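Local coordinates for ribonucleoside-diphosphate reductase, alpha chain (Actinobacillus ureae ATCC 25976, PDB 6DQX), which probably reduces ribonucleoside diphosphates to deoxyribonucleotides, with thioredoxin as electron source, as the catalytic subunit of a class Id ribonucleotide reductase, at residues His115-Thr120 against Phe158-Leu163; Glu220-Lys223 against Lys229-Leu232; Tyr262-Met267 against Lys402-Arg407; Pro453-Leu458 against Glu492-Phe497. One frame throughout, in Å; residues are numbered along the deposited sequence.

Contact 1. Residues His115-Thr120 against Phe158-Leu163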
loop_
_atom_site.group_PDB
_atom_site.type_symbol
_atom_site.label_atom_id
_atom_site.label_comp_id
_atom_site.label_asym_id
_atom_site.label_seq_id
_atom_site.Cartn_x
_atom_site.Cartn_y
_atom_site.Cartn_z
ATOM N N HIS A 115 -2.002 -6.658 9.972
ATOM C CA HIS A 115 -3.076 -5.733 10.291
ATOM C C HIS A 115 -2.528 -4.334 10.597
ATOM O O HIS A 115 -2.988 -3.342 10.034
ATOM C CB HIS A 115 -3.878 -6.265 11.466
ATOM C CG HIS A 115 -4.842 -5.283 12.044
ATOM N ND1 HIS A 115 -4.999 -5.125 13.404
ATOM C CD2 HIS A 115 -5.686 -4.402 11.463
ATOM C CE1 HIS A 115 -5.906 -4.191 13.633
ATOM N NE2 HIS A 115 -6.338 -3.734 12.473
ATOM N N GLU A 116 -1.538 -4.281 11.476
ATOM C CA GLU A 116 -0.968 -3.003 11.925
ATOM C C GLU A 116 -0.136 -2.338 10.823
ATOM O O GLU A 116 -0.118 -1.107 10.719
ATOM C CB GLU A 116 -0.169 -3.195 13.226
ATOM C CG GLU A 116 -1.071 -3.582 14.393
ATOM C CD GLU A 116 -0.385 -4.303 15.534
ATOM O OE1 GLU A 116 0.459 -5.212 15.320
ATOM O OE2 GLU A 116 -0.743 -3.987 16.684
ATOM N N ILE A 117 0.504 -3.146 9.973
ATOM C CA ILE A 117 1.165 -2.629 8.777
ATOM C C ILE A 117 0.149 -1.986 7.828
ATOM O O ILE A 117 0.416 -0.910 7.293
ATOM C CB ILE A 117 2.059 -3.706 8.107
ATOM C CG1 ILE A 117 3.256 -4.014 9.019
ATOM C CG2 ILE A 117 2.564 -3.288 6.736
ATOM C CD1 ILE A 117 3.869 -5.372 8.762
ATOM N N MET A 118 -1.022 -2.611 7.619
ATOM C CA MET A 118 -2.034 -1.985 6.763
ATOM C C MET A 118 -2.665 -0.723 7.357
ATOM O O MET A 118 -2.985 0.224 6.616
ATOM C CB MET A 118 -3.141 -2.973 6.366
ATOM C CG MET A 118 -2.682 -4.136 5.504
ATOM S SD MET A 118 -1.573 -3.742 4.137
ATOM C CE MET A 118 -0.077 -4.341 4.768
ATOM N N VAL A 119 -2.837 -0.692 8.670
ATOM C CA VAL A 119 -3.318 0.522 9.348
ATOM C C VAL A 119 -2.384 1.707 9.031
ATOM O O VAL A 119 -2.835 2.765 8.600
ATOM C CB VAL A 119 -3.434 0.337 10.872
ATOM C CG1 VAL A 119 -3.606 1.676 11.583
ATOM C CG2 VAL A 119 -4.592 -0.606 11.228
ATOM N N THR A 120 -1.090 1.471 9.180
ATOM C CA THR A 120 -0.076 2.492 8.901
ATOM C C THR A 120 -0.024 2.857 7.415
ATOM O O THR A 120 0.076 4.022 7.075
ATOM C CB THR A 120 1.310 2.064 9.414
ATOM O OG1 THR A 120 1.188 1.620 10.759
ATOM C CG2 THR A 120 2.322 3.237 9.325
ATOM N N PHE A 158 12.756 -4.238 6.020
ATOM C CA PHE A 158 13.086 -3.594 4.756
ATOM C C PHE A 158 12.071 -3.932 3.655
ATOM O O PHE A 158 11.642 -3.061 2.879
ATOM C CB PHE A 158 14.502 -3.961 4.320
ATOM C CG PHE A 158 14.894 -3.348 3.016
ATOM C CD1 PHE A 158 14.631 -4.012 1.819
ATOM C CD2 PHE A 158 15.476 -2.081 2.970
ATOM C CE1 PHE A 158 14.951 -3.436 0.601
ATOM C CE2 PHE A 158 15.808 -1.506 1.761
ATOM C CZ PHE A 158 15.547 -2.181 0.573
ATOM N N ASN A 159 11.681 -5.198 3.602
ATOM C CA ASN A 159 10.609 -5.647 2.722
ATOM C C ASN A 159 9.354 -4.756 2.865
ATOM O O ASN A 159 8.829 -4.252 1.878
ATOM C CB ASN A 159 10.299 -7.121 3.047
ATOM C CG ASN A 159 9.120 -7.663 2.260
ATOM O OD1 ASN A 159 9.193 -7.788 1.060
ATOM N ND2 ASN A 159 8.032 -7.980 2.954
ATOM N N PHE A 160 8.890 -4.523 4.098
ATOM C CA PHE A 160 7.712 -3.659 4.287
ATOM C C PHE A 160 7.944 -2.179 3.951
ATOM O O PHE A 160 7.004 -1.472 3.589
ATOM C CB PHE A 160 7.117 -3.810 5.690
ATOM C CG PHE A 160 6.596 -5.178 5.949
ATOM C CD1 PHE A 160 5.506 -5.667 5.219
ATOM C CD2 PHE A 160 7.215 -5.995 6.845
ATOM C CE1 PHE A 160 5.051 -6.944 5.423
ATOM C CE2 PHE A 160 6.766 -7.284 7.057
ATOM C CZ PHE A 160 5.674 -7.756 6.345
ATOM N N SER A 161 9.183 -1.708 4.051
ATOM C CA SER A 161 9.492 -0.320 3.640
ATOM C C SER A 161 9.164 -0.065 2.166
ATOM O O SER A 161 8.794 1.037 1.812
ATOM C CB SER A 161 10.952 0.051 3.943
ATOM O OG SER A 161 11.858 -0.389 2.936
ATOM N N LYS A 162 9.209 -1.119 1.324
ATOM C CA LYS A 162 8.846 -1.009 -0.093
ATOM C C LYS A 162 7.417 -0.552 -0.281
ATOM O O LYS A 162 7.108 0.193 -1.196
ATOM C CB LYS A 162 9.100 -2.338 -0.851
ATOM C CG LYS A 162 10.556 -2.746 -0.835
ATOM C CD LYS A 162 10.905 -3.801 -1.880
ATOM C CE LYS A 162 10.352 -5.150 -1.519
ATOM N NZ LYS A 162 10.796 -6.205 -2.474
ATOM N N LEU A 163 6.536 -0.941 0.628
ATOM C CA LEU A 163 5.157 -0.529 0.571
ATOM C C LEU A 163 4.997 0.980 0.755
ATOM O O LEU A 163 4.247 1.645 0.053
ATOM C CB LEU A 163 4.407 -1.282 1.661
ATOM C CG LEU A 163 2.906 -1.293 1.754
ATOM C CD1 LEU A 163 2.236 -1.430 0.395
ATOM C CD2 LEU A 163 2.533 -2.439 2.693
#
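Ile-117 meets the ring of Phe-160 head-on: its terminal CD1 methyl stands over the middle of one face, 3.6 Å from the ring centroid and only 2° off the normal, a CH-pi contact. The two side chains cross at about a right angle, and CD1 lies almost equally far from all six ring carbons, so the methyl group meets the face and not the rim. The first torsion of Ile-117 divides its work. With CG1 beside the backbone N (chi1 -68°), the long branch runs to the aromatic face, while CG2 turns to Leu-163, about one helical turn beyond Phe-160, and lies 4.1 Å from its CD2. The same Leu-163 methyl is met from another quarter by Met-118. The base of Met-118 leaves its helix pointing away, but the bent chain curls back and lays its CE 3.8 Å from Leu-163 CD2. On the far face of the Phe-160 ring sits Asn-159 ND2, over the centre, which also donates to the carbonyl of Val-170 of the second subunit. The pairing is apolar and buried, with the axes of the two short segments 11.3 Å apart at closest approach and crossing at -34°. Met-118 and Phe-160 also pack against Ile-171 and Val-170 of the second subunit, consistent with the helical bundle through which class I reductase catalytic subunits form their dimer.

Contact 2. Residues Glu220-Lys223 against Lys229-Leu232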
loop_
_atom_site.group_PDB
_atom_site.type_symbol
_atom_site.label_atom_id
_atom_site.label_comp_id
_atom_site.label_asym_id
_atom_site.label_seq_id
_atom_site.Cartn_x
_atom_site.Cartn_y
_atom_site.Cartn_z
ATOM N N GLU A 220 28.813 3.263 23.170
ATOM C CA GLU A 220 29.922 3.002 24.116
ATOM C C GLU A 220 30.652 1.678 23.816
ATOM O O GLU A 220 31.878 1.593 23.965
ATOM C CB GLU A 220 29.452 3.027 25.568
ATOM C CG GLU A 220 29.095 4.428 26.081
ATOM C CD GLU A 220 30.273 5.397 26.084
ATOM O OE1 GLU A 220 31.391 4.992 26.486
ATOM O OE2 GLU A 220 30.084 6.564 25.670
ATOM N N SER A 221 29.897 0.668 23.394
ATOM C CA SER A 221 30.467 -0.603 22.941
ATOM C C SER A 221 31.332 -0.401 21.703
ATOM O O SER A 221 32.431 -0.946 21.636
ATOM C CB SER A 221 29.355 -1.637 22.683
ATOM O OG SER A 221 29.881 -2.879 22.246
ATOM N N MET A 222 30.840 0.383 20.742
ATOM C CA MET A 222 31.586 0.761 19.529
ATOM C C MET A 222 32.900 1.503 19.848
ATOM O O MET A 222 33.974 1.187 19.293
ATOM C CB MET A 222 30.708 1.643 18.639
ATOM C CG MET A 222 31.216 1.891 17.235
ATOM S SD MET A 222 32.449 3.182 17.016
ATOM C CE MET A 222 31.515 4.671 17.401
ATOM N N LYS A 223 32.804 2.505 20.720
ATOM C CA LYS A 223 33.978 3.300 21.118
ATOM C C LYS A 223 35.017 2.469 21.888
ATOM O O LYS A 223 36.223 2.642 21.680
ATOM C CB LYS A 223 33.554 4.527 21.931
ATOM C CG LYS A 223 32.848 5.581 21.083
ATOM C CD LYS A 223 32.563 6.868 21.848
ATOM C CE LYS A 223 31.469 6.722 22.887
ATOM N NZ LYS A 223 31.401 7.937 23.752
ATOM N N LYS A 229 30.563 -3.389 15.440
ATOM C CA LYS A 229 29.949 -2.060 15.624
ATOM C C LYS A 229 30.788 -0.972 14.948
ATOM O O LYS A 229 30.252 -0.087 14.266
ATOM C CB LYS A 229 29.757 -1.752 17.101
ATOM C CG LYS A 229 28.743 -2.647 17.776
ATOM C CD LYS A 229 28.353 -2.095 19.133
ATOM C CE LYS A 229 27.329 -2.967 19.836
ATOM N NZ LYS A 229 27.920 -4.193 20.446
ATOM N N ARG A 230 32.108 -1.077 15.095
ATOM C CA ARG A 230 33.022 -0.172 14.411
ATOM C C ARG A 230 32.837 -0.183 12.891
ATOM O O ARG A 230 32.798 0.877 12.292
ATOM C CB ARG A 230 34.488 -0.429 14.825
ATOM C CG ARG A 230 34.812 0.136 16.202
ATOM C CD ARG A 230 36.264 -0.029 16.637
ATOM N NE ARG A 230 37.194 0.707 15.773
ATOM C CZ ARG A 230 37.898 0.199 14.753
ATOM N NH1 ARG A 230 37.817 -1.093 14.402
ATOM N NH2 ARG A 230 38.703 1.000 14.056
ATOM N N GLN A 231 32.694 -1.355 12.268
ATOM C CA GLN A 231 32.460 -1.408 10.801
ATOM C C GLN A 231 31.081 -0.929 10.359
ATOM O O GLN A 231 30.938 -0.322 9.305
ATOM C CB GLN A 231 32.739 -2.808 10.183
ATOM C CG GLN A 231 33.982 -2.858 9.281
ATOM C CD GLN A 231 34.013 -1.764 8.205
ATOM O OE1 GLN A 231 32.965 -1.325 7.704
ATOM N NE2 GLN A 231 35.224 -1.309 7.852
ATOM N N LEU A 232 30.062 -1.236 11.148
ATOM C CA LEU A 232 28.715 -0.765 10.857
ATOM C C LEU A 232 28.654 0.759 10.959
ATOM O O LEU A 232 28.111 1.416 10.087
ATOM C CB LEU A 232 27.716 -1.405 11.818
ATOM C CG LEU A 232 26.236 -1.186 11.514
ATOM C CD1 LEU A 232 25.832 -1.894 10.230
ATOM C CD2 LEU A 232 25.394 -1.700 12.676
#
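Lys-229 NZ donates a hydrogen bond of 3.0 Å to Ser-221 OG, the one polar bond that joins the two segments. The lysine starts toward the facing helix, runs extended as far as CE and bends at its last torsion (chi4 77°), which carries the ammonium group round to the hydroxyl. Its methylene groups lie alongside as well, with CD 3.7 Å from Ser-221 CB. The same lysine makes a cation-pi contact with Trp-218, one turn earlier in the helix that holds Ser-221, so this charge has both a hydroxyl and a ring as neighbours. Next to it Met-222 packs closely on the backbone: its CG is 3.7 Å from the carbonyl carbon of Lys-229, and Met-222 CB is 3.8 Å from Lys-229 CB. Arg-230 packs against Met-222 as well. Its CG comes within 3.4 Å of Met-222 O and also faces SD, its aliphatic stem crossing the methionine side chain at about a right angle. Helix 216-223 and helix 227-243 are consecutive helices joined by a short connection, where Asp-226 accepts from Lys-229 N and touches Ser-221. Beyond this pair, Met-222 leads away to Leu-540 of helix 532-544. The chemistry implies a mixed junction in which a neutral acceptor and an aromatic ring probably steady the ammonium group of Lys-229, while the methylene groups of three long side chains supply most of the packing.

Contact 3. Residues Tyr262-Met267 against Lys402-Arg407. With EDO (1,2-ethanediol), chain F.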
loop_
_atom_site.group_PDB
_atom_site.type_symbol
_atom_site.label_atom_id
_atom_site.label_comp_id
_atom_site.label_asym_id
_atom_site.label_seq_id
_atom_site.Cartn_x
_atom_site.Cartn_y
_atom_site.Cartn_z
ATOM N N TYR A 262 5.665 12.063 30.226
ATOM C CA TYR A 262 5.898 10.897 29.389
ATOM C C TYR A 262 6.744 9.851 30.097
ATOM O O TYR A 262 6.533 8.664 29.912
ATOM C CB TYR A 262 6.530 11.293 28.060
ATOM C CG TYR A 262 5.611 12.071 27.109
ATOM C CD1 TYR A 262 4.214 12.021 27.216
ATOM C CD2 TYR A 262 6.155 12.803 26.062
ATOM C CE1 TYR A 262 3.392 12.702 26.322
ATOM C CE2 TYR A 262 5.341 13.495 25.157
ATOM C CZ TYR A 262 3.959 13.427 25.286
ATOM O OH TYR A 262 3.136 14.047 24.381
ATOM N N LYS A 263 7.671 10.292 30.937
ATOM C CA LYS A 263 8.435 9.389 31.777
ATOM C C LYS A 263 7.540 8.680 32.781
ATOM O O LYS A 263 7.674 7.467 33.007
ATOM C CB LYS A 263 9.546 10.154 32.511
ATOM C CG LYS A 263 10.641 10.640 31.584
ATOM C CD LYS A 263 11.697 11.407 32.352
ATOM C CE LYS A 263 12.803 11.809 31.404
ATOM N NZ LYS A 263 13.812 12.594 32.142
ATOM N N ASP A 264 6.628 9.438 33.378
ATOM C CA ASP A 264 5.712 8.940 34.415
ATOM C C ASP A 264 4.793 7.831 33.891
ATOM O O ASP A 264 4.332 6.971 34.665
ATOM C CB ASP A 264 4.803 10.066 34.918
ATOM C CG ASP A 264 5.542 11.129 35.763
ATOM O OD1 ASP A 264 6.675 10.912 36.234
ATOM O OD2 ASP A 264 4.951 12.215 35.939
ATOM N N LYS A 265 4.480 7.906 32.600
ATOM C CA LYS A 265 3.497 7.037 31.958
ATOM C C LYS A 265 4.111 6.084 30.917
ATOM O O LYS A 265 3.374 5.445 30.145
ATOM C CB LYS A 265 2.400 7.938 31.370
ATOM C CG LYS A 265 1.562 8.608 32.470
ATOM C CD LYS A 265 0.587 9.652 31.977
ATOM C CE LYS A 265 -0.250 10.196 33.142
ATOM N NZ LYS A 265 -1.449 10.958 32.702
ATOM N N ASN A 266 5.439 5.960 30.925
ATOM C CA ASN A 266 6.210 5.106 30.000
ATOM C C ASN A 266 5.843 5.314 28.561
ATOM O O ASN A 266 5.618 4.345 27.827
ATOM C CB ASN A 266 6.018 3.611 30.306
ATOM C CG ASN A 266 6.509 3.221 31.649
ATOM O OD1 ASN A 266 7.375 3.880 32.231
ATOM N ND2 ASN A 266 5.983 2.096 32.152
ATOM N N MET A 267 5.767 6.573 28.140
ATOM C CA MET A 267 5.414 6.871 26.768
ATOM C C MET A 267 6.706 7.105 25.990
ATOM O O MET A 267 7.258 8.214 25.938
ATOM C CB MET A 267 4.445 8.037 26.709
ATOM C CG MET A 267 3.199 7.751 27.538
ATOM S SD MET A 267 1.906 8.962 27.371
ATOM C CE MET A 267 0.947 8.276 26.028
ATOM N N LYS A 402 -3.963 15.467 32.968
ATOM C CA LYS A 402 -4.818 15.680 34.151
ATOM C C LYS A 402 -3.921 15.760 35.384
ATOM O O LYS A 402 -3.140 14.836 35.656
ATOM C CB LYS A 402 -5.849 14.563 34.293
ATOM C CG LYS A 402 -6.860 14.793 35.404
ATOM C CD LYS A 402 -7.989 13.776 35.309
ATOM C CE LYS A 402 -8.727 13.629 36.626
ATOM N NZ LYS A 402 -9.563 12.410 36.572
ATOM N N GLY A 403 -4.006 16.886 36.097
ATOM C CA GLY A 403 -3.217 17.133 37.309
ATOM C C GLY A 403 -1.831 17.701 37.095
ATOM O O GLY A 403 -1.127 17.978 38.065
ATOM N N TYR A 404 -1.418 17.852 35.831
ATOM C CA TYR A 404 -0.114 18.364 35.485
ATOM C C TYR A 404 -0.026 19.881 35.334
ATOM O O TYR A 404 1.073 20.398 35.396
ATOM C CB TYR A 404 0.459 17.685 34.225
ATOM C CG TYR A 404 0.995 16.290 34.508
ATOM C CD1 TYR A 404 0.149 15.189 34.535
ATOM C CD2 TYR A 404 2.335 16.080 34.733
ATOM C CE1 TYR A 404 0.638 13.914 34.796
ATOM C CE2 TYR A 404 2.840 14.805 34.993
ATOM C CZ TYR A 404 1.987 13.729 35.008
ATOM O OH TYR A 404 2.445 12.455 35.259
ATOM N N GLY A 405 -1.146 20.565 35.141
ATOM C CA GLY A 405 -1.203 22.023 35.202
ATOM C C GLY A 405 -0.908 22.791 33.928
ATOM O O GLY A 405 -0.689 24.007 33.985
ATOM N N ARG A 406 -0.902 22.108 32.775
ATOM C CA ARG A 406 -0.830 22.792 31.493
ATOM C C ARG A 406 -1.686 22.080 30.461
ATOM O O ARG A 406 -2.173 20.972 30.706
ATOM C CB ARG A 406 0.613 22.928 31.018
ATOM C CG ARG A 406 1.323 21.616 30.727
ATOM C CD ARG A 406 2.706 21.893 30.143
ATOM N NE ARG A 406 3.326 20.629 29.749
ATOM C CZ ARG A 406 3.826 19.701 30.569
ATOM N NH1 ARG A 406 3.853 19.865 31.894
ATOM N NH2 ARG A 406 4.341 18.577 30.059
ATOM N N ARG A 407 -1.857 22.765 29.337
ATOM C CA ARG A 407 -2.738 22.360 28.241
ATOM C C ARG A 407 -2.057 21.416 27.218
ATOM O O ARG A 407 -2.751 20.641 26.532
ATOM C CB ARG A 407 -3.179 23.647 27.533
ATOM C CG ARG A 407 -4.124 23.527 26.348
ATOM C CD ARG A 407 -5.538 23.318 26.785
ATOM N NE ARG A 407 -6.467 23.514 25.672
ATOM C CZ ARG A 407 -7.663 22.952 25.590
ATOM N NH1 ARG A 407 -8.105 22.158 26.559
ATOM N NH2 ARG A 407 -8.423 23.176 24.527
HETATM C C1 EDO F . -9.884 26.633 21.948
HETATM O O1 EDO F . -9.878 26.010 20.655
HETATM C C2 EDO F . -8.516 26.582 22.608
HETATM O O2 EDO F . -7.946 25.282 22.508
HETATM O O HOH W 1 -2.695 12.234 34.738
#
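Asp-264 and Tyr-404 reach each other because each holds its CG beside the backbone N (chi1 -70° and -77°), so that the two side chains run past each other in opposite directions and the hydroxyl meets the carboxylate. Tyr-404 OH donates to Asp-264 OD2 over 2.6 Å, and the oxygen receives it on its anti lone pair, the one turned away from OD1. OD2 lies at the edge of the tyrosine ring, near its plane, although carboxylate and ring planes are 35° apart. The other oxygen, OD1, is hydrogen-bonded to a glycerol that probably came from the crystallisation liquor. The extended chain of Lys-265 runs past the tyrosine, with CE 4.1 Å from Tyr-404 OH. Its ammonium group donates to Ile-400 O and to a water 2.7 Å from NZ, and that water in turn donates to Lys-402 O at 2.8 Å. Asp-264 and Lys-265, adjacent in sequence, engage the loop at two points, the Tyr-404 hydroxyl directly and the Lys-402 carbonyl through water. This is a surface contact between a helix end and a loop: helix 260-264 and the turn after it meet the loop that follows helix 367-395. The loop is shaped by Gly-403 and Gly-405, both with positive phi, whose amides donate to the two carboxylate oxygens of Glu-397. Further along, Arg-407 NE forms a salt bridge with Asp-317, and its NH2 donates to O2 of an ethanediol at 3.0 Å. That oxygen lies in the guanidinium plane, and the ethanediol, probably also from the liquor, is hydrogen-bonded to Asp-317 OD2 and Ser-321 OG.

Contact 4. Residues Pro453-Leu458 against Glu492-Phe497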
loop_
_atom_site.group_PDB
_atom_site.type_symbol
_atom_site.label_atom_id
_atom_site.label_comp_id
_atom_site.label_asym_id
_atom_site.label_seq_id
_atom_site.Cartn_x
_atom_site.Cartn_y
_atom_site.Cartn_z
ATOM N N PRO A 453 21.585 41.890 3.890
ATOM C CA PRO A 453 21.318 43.304 4.085
ATOM C C PRO A 453 22.239 43.979 5.121
ATOM O O PRO A 453 22.451 45.187 5.038
ATOM C CB PRO A 453 19.848 43.323 4.522
ATOM C CG PRO A 453 19.675 42.048 5.242
ATOM C CD PRO A 453 20.530 41.058 4.494
ATOM N N PHE A 454 22.808 43.209 6.055
ATOM C CA PHE A 454 23.792 43.753 7.011
ATOM C C PHE A 454 25.156 43.913 6.352
ATOM O O PHE A 454 25.872 44.889 6.622
ATOM C CB PHE A 454 23.888 42.874 8.263
ATOM C CG PHE A 454 22.557 42.548 8.844
ATOM C CD1 PHE A 454 21.822 43.524 9.498
ATOM C CD2 PHE A 454 21.995 41.277 8.670
ATOM C CE1 PHE A 454 20.555 43.238 10.005
ATOM C CE2 PHE A 454 20.738 40.989 9.189
ATOM C CZ PHE A 454 20.021 41.972 9.854
ATOM N N LEU A 455 25.530 42.973 5.482
ATOM C CA LEU A 455 26.757 43.140 4.693
ATOM C C LEU A 455 26.630 44.358 3.781
ATOM O O LEU A 455 27.539 45.180 3.710
ATOM C CB LEU A 455 27.061 41.905 3.852
ATOM C CG LEU A 455 28.343 41.980 3.004
ATOM C CD1 LEU A 455 29.578 42.236 3.848
ATOM C CD2 LEU A 455 28.520 40.706 2.197
ATOM N N GLU A 456 25.500 44.456 3.088
ATOM C CA GLU A 456 25.201 45.593 2.212
ATOM C C GLU A 456 25.405 46.925 2.932
ATOM O O GLU A 456 26.151 47.782 2.455
ATOM C CB GLU A 456 23.771 45.500 1.697
ATOM C CG GLU A 456 23.404 46.571 0.682
ATOM C CD GLU A 456 22.163 46.220 -0.099
ATOM O OE1 GLU A 456 21.133 45.927 0.530
ATOM O OE2 GLU A 456 22.218 46.247 -1.342
ATOM N N LYS A 457 24.753 47.073 4.084
ATOM C CA LYS A 457 24.902 48.263 4.923
ATOM C C LYS A 457 26.383 48.526 5.250
ATOM O O LYS A 457 26.860 49.640 5.035
ATOM C CB LYS A 457 24.048 48.133 6.194
ATOM C CG LYS A 457 24.397 49.092 7.322
ATOM C CD LYS A 457 23.398 48.950 8.462
ATOM C CE LYS A 457 23.850 49.712 9.698
ATOM N NZ LYS A 457 22.900 49.508 10.822
ATOM N N LEU A 458 27.107 47.511 5.733
ATOM C CA LEU A 458 28.551 47.643 5.992
ATOM C C LEU A 458 29.361 48.083 4.771
ATOM O O LEU A 458 30.270 48.913 4.896
ATOM C CB LEU A 458 29.157 46.343 6.526
ATOM C CG LEU A 458 30.654 46.382 6.864
ATOM C CD1 LEU A 458 30.944 47.392 7.975
ATOM C CD2 LEU A 458 31.154 45.001 7.236
ATOM N N GLU A 492 34.713 37.906 10.172
ATOM C CA GLU A 492 34.180 36.913 11.123
ATOM C C GLU A 492 32.648 36.953 11.174
ATOM O O GLU A 492 32.000 35.900 11.147
ATOM C CB GLU A 492 34.760 37.089 12.543
ATOM C CG GLU A 492 36.023 36.287 12.829
ATOM C CD GLU A 492 35.781 34.799 13.072
ATOM O OE1 GLU A 492 34.633 34.369 13.354
ATOM O OE2 GLU A 492 36.768 34.040 12.996
ATOM N N VAL A 493 32.084 38.153 11.215
ATOM C CA VAL A 493 30.635 38.316 11.329
ATOM C C VAL A 493 29.902 37.764 10.095
ATOM O O VAL A 493 28.794 37.248 10.231
ATOM C CB VAL A 493 30.237 39.787 11.616
ATOM C CG1 VAL A 493 28.733 39.995 11.524
ATOM C CG2 VAL A 493 30.724 40.201 13.003
ATOM N N PHE A 494 30.552 37.823 8.921
ATOM C CA PHE A 494 29.944 37.386 7.661
ATOM C C PHE A 494 30.511 36.089 7.068
ATOM O O PHE A 494 30.335 35.827 5.871
ATOM C CB PHE A 494 29.970 38.559 6.659
ATOM C CG PHE A 494 29.166 39.725 7.123
ATOM C CD1 PHE A 494 27.793 39.658 7.128
ATOM C CD2 PHE A 494 29.779 40.862 7.650
ATOM C CE1 PHE A 494 27.025 40.709 7.593
ATOM C CE2 PHE A 494 29.024 41.918 8.116
ATOM C CZ PHE A 494 27.642 41.843 8.100
ATOM N N LYS A 495 31.151 35.255 7.893
ATOM C CA LYS A 495 31.477 33.899 7.471
ATOM C C LYS A 495 30.200 33.180 7.006
ATOM O O LYS A 495 29.110 33.362 7.581
ATOM C CB LYS A 495 32.105 33.082 8.597
ATOM C CG LYS A 495 33.567 33.345 8.871
ATOM C CD LYS A 495 34.028 32.380 9.957
ATOM C CE LYS A 495 35.354 32.784 10.553
ATOM N NZ LYS A 495 36.490 32.316 9.744
ATOM N N THR A 496 30.358 32.374 5.962
ATOM C CA THR A 496 29.284 31.508 5.421
ATOM C C THR A 496 29.133 30.248 6.273
ATOM O O THR A 496 30.023 29.916 7.048
ATOM C CB THR A 496 29.645 31.050 3.993
ATOM O OG1 THR A 496 30.878 30.327 4.024
ATOM C CG2 THR A 496 29.798 32.239 3.079
ATOM N N PHE A 497 28.035 29.514 6.093
ATOM C CA PHE A 497 27.804 28.221 6.781
ATOM C C PHE A 497 29.045 27.314 6.622
ATOM O O PHE A 497 29.554 26.748 7.598
ATOM C CB PHE A 497 26.553 27.543 6.189
ATOM C CG PHE A 497 25.970 26.391 6.997
ATOM C CD1 PHE A 497 26.558 25.865 8.154
ATOM C CD2 PHE A 497 24.784 25.808 6.553
ATOM C CE1 PHE A 497 25.964 24.814 8.845
ATOM C CE2 PHE A 497 24.196 24.748 7.234
ATOM C CZ PHE A 497 24.784 24.244 8.383
#
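Phe-494 is the bump of this contact, and the hollow it fills is the shallow seat between Phe-454, Leu-455 and Leu-458 on the first turns of helix 453-461. The ring enters with one face toward Leu-455, whose CB stands 3.9 Å above the plane near the rim, 20° off the normal, in a CH-pi contact. The outer edge of the ring drives deepest, to the backbone: Phe-494 CE1 is 3.4 Å from Leu-455 N, an amide that donates to Asn-452 OD1. Close by, Phe-494 CZ is 3.7 Å from Phe-454 C. Phe-454 CB closes the seat at the ring edge, in its plane, while its own ring turns away. Leu-458 CD2 comes in obliquely, 3.8 Å from Phe-494 CE2, and Leu-455 CD1 lies near Phe-494 CD2. Val-493 CG1 lies over the opposite face, toward its rim. Phe-494 is the first residue to leave helical conformation after helix 488-493, so the ring that fills the seat is carried by the residue just beyond the helix end. Around the pair, Gln-358 of helix 353-359 touches both phenylalanines, and Trp-470 and Ile-473 of helix 467-475 back Leu-455.

The four contacts follow one another along the chain, and none touches another. Contacts 1, 2 and 3 form a loose triangle with centres about 30 Å (1 to 2), 31 Å (1 to 3) and 36 Å (2 to 3) apart, whereas contact 4 lies more than 40 Å from each, on the far side of the chain's centre from contacts 1 and 3. Contact 1 faces the second subunit; the other three are not touched by it. All four lie away from His-65, a residue that binds magnesium in a structure of this protein. Contacts 1 and 4 are mainly apolar, while contacts 2 and 3 combine packing with hydrogen bonds that involve lysine or tyrosine.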